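Oxidoreductase, putative (Neosartorya fumigata, PDB 6SKX) catalyses NADPH-dependent reductive amination, yielding primary amines, and probably binds its cofactor through a Rossmann-type N-terminal domain. Local coordinates at residues G77-D80 with H81-G84. Numbering follows the deposited sequence.
Sequences GALD and HLHG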
ATOM      1  N   GLY A  77     -14.735  28.522 -27.597  1.00 75.97           N
ATOM      2  CA  GLY A  77     -14.719  29.673 -28.520  1.00 73.09           C
ATOM      3  C   GLY A  77     -13.507  29.713 -29.449  1.00 78.58           C
ATOM      4  O   GLY A  77     -13.256  30.806 -30.005  1.00 78.09           O
ATOM      5  N   ALA A  78     -12.767  28.607 -29.632  1.00 63.45           N
ATOM      6  CA  ALA A  78     -11.476  28.611 -30.361  1.00 66.02           C
ATOM      7  C   ALA A  78     -11.284  27.362 -31.231  1.00 62.16           C
ATOM      8  O   ALA A  78     -10.173  27.197 -31.760  1.00 61.57           O
ATOM      9  CB  ALA A  78     -10.351  28.725 -29.361  1.00 77.35           C
ATOM     10  N   LEU A  79     -12.312  26.536 -31.423  1.00 58.96           N
ATOM     11  CA  LEU A  79     -12.191  25.274 -32.197  1.00 65.45           C
ATOM     12  C   LEU A  79     -11.693  25.561 -33.623  1.00 66.14           C
ATOM     13  O   LEU A  79     -10.993  24.693 -34.164  1.00 65.14           O
ATOM     14  CB  LEU A  79     -13.550  24.570 -32.204  1.00 80.80           C
ATOM     15  CG  LEU A  79     -14.107  24.215 -30.827  1.00 86.11           C
ATOM     16  CD1 LEU A  79     -15.551  23.738 -30.940  1.00 89.47           C
ATOM     17  CD2 LEU A  79     -13.235  23.169 -30.145  1.00 79.34           C
ATOM     18  N   ASP A  80     -12.005  26.732 -34.196  1.00 65.73           N
ATOM     19  CA  ASP A  80     -11.614  27.128 -35.583  1.00 69.07           C
ATOM     20  C   ASP A  80     -10.094  27.351 -35.700  1.00 72.42           C
ATOM     21  O   ASP A  80      -9.638  27.550 -36.850  1.00 64.94           O
ATOM     22  CB  ASP A  80     -12.294  28.436 -36.036  1.00 78.25           C
ATOM     23  CG  ASP A  80     -13.818  28.413 -36.192  1.00 81.94           C
ATOM     24  OD1 ASP A  80     -14.411  27.311 -36.284  1.00 74.62           O
ATOM     25  OD2 ASP A  80     -14.408  29.515 -36.223  1.00 82.44           O
ATOM     26  N   HIS A  81      -9.318  27.379 -34.597  1.00 56.74           N
ATOM     27  CA  HIS A  81      -7.871  27.720 -34.666  1.00 53.75           C
ATOM     28  C   HIS A  81      -6.991  26.477 -34.538  1.00 55.02           C
ATOM     29  O   HIS A  81      -5.756  26.626 -34.685  1.00 56.79           O
ATOM     30  CB  HIS A  81      -7.561  28.814 -33.655  1.00 59.34           C
ATOM     31  CG  HIS A  81      -8.215  30.113 -33.990  1.00 64.89           C
ATOM     32  ND1 HIS A  81      -9.521  30.413 -33.595  1.00 71.01           N
ATOM     33  CD2 HIS A  81      -7.761  31.189 -34.679  1.00 66.35           C
ATOM     34  CE1 HIS A  81      -9.824  31.631 -33.999  1.00 67.71           C
ATOM     35  NE2 HIS A  81      -8.757  32.131 -34.665  1.00 63.46           N
ATOM     36  N   LEU A  82      -7.607  25.293 -34.410  1.00 54.68           N
ATOM     37  CA  LEU A  82      -6.928  24.007 -34.069  1.00 60.57           C
ATOM     38  C   LEU A  82      -6.211  23.348 -35.257  1.00 59.62           C
ATOM     39  O   LEU A  82      -5.393  22.449 -34.995  1.00 53.70           O
ATOM     40  CB  LEU A  82      -7.974  23.056 -33.487  1.00 59.53           C
ATOM     41  CG  LEU A  82      -8.533  23.480 -32.130  1.00 66.27           C
ATOM     42  CD1 LEU A  82      -9.487  22.423 -31.599  1.00 65.26           C
ATOM     43  CD2 LEU A  82      -7.409  23.747 -31.124  1.00 71.00           C
ATOM     44  N   HIS A  83      -6.470  23.761 -36.500  1.00 58.10           N
ATOM     45  CA  HIS A  83      -5.945  23.078 -37.715  1.00 56.45           C
ATOM     46  C   HIS A  83      -4.401  23.062 -37.634  1.00 55.75           C
ATOM     47  O   HIS A  83      -3.796  24.153 -37.455  1.00 52.92           O
ATOM     48  CB  HIS A  83      -6.522  23.724 -39.009  1.00 49.63           C
ATOM     49  CG  HIS A  83      -6.204  22.955 -40.251  1.00 65.60           C
ATOM     50  ND1 HIS A  83      -6.976  21.848 -40.677  1.00 71.37           N
ATOM     51  CD2 HIS A  83      -5.174  23.066 -41.130  1.00 68.34           C
ATOM     52  CE1 HIS A  83      -6.422  21.325 -41.758  1.00 75.97           C
ATOM     53  NE2 HIS A  83      -5.318  22.066 -42.064  1.00 71.55           N
ATOM     54  N   GLY A  84      -3.789  21.885 -37.807  1.00 50.81           N
ATOM     55  CA  GLY A  84      -2.321  21.674 -37.785  1.00 49.36           C
ATOM     56  C   GLY A  84      -1.713  21.785 -36.374  1.00 54.11           C
ATOM     57  O   GLY A  84      -0.501  21.698 -36.271  1.00 46.37           O
TER
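Leu79 and Leu82 run side by side and point the same way, with Leu79 CD2 lying 4.1 Å from Leu82 CD1. In both leucines CG is anti to the carbonyl carbon (chi1 -59° and -67°), and with a spacing of three residues this brings the two branched ends onto one flank of the turn. Leu82 also leans over the backbone: its CG comes to 3.4 Å from Leu79 O, the same carbonyl oxygen to which Leu82 N donates a weak hydrogen bond. The preceding step is firmer, with His81 N donating to Ala78 O at 3.0 Å and a nearly straight 162°, although the donor sits well above the carbonyl plane. That same oxygen lies at the edge of the His81 imidazole, near its plane. His81 ND1, 3.8 Å from Ala78 O, is covered here without a hydrogen-bonding partner. Beyond the turn, the flat imidazole suits its place against Val52, Ile55 and Asn56 of helix 51-56, and the small methyl of buried Ala78 fits on Val52. The branched, apolar leucines suit the flank facing His108 and helix 95-106, where Leu79 meets Arg104 and Leu82 meets Phe105. Asp80 suits the exposed side, its carboxylate leading away from the following residues. Successive i to i+3 bonds mark a short 3-10 turn, here in the helix-to-strand connection between helix 68-75 and strand 86-89 of the Rossmann-type domain.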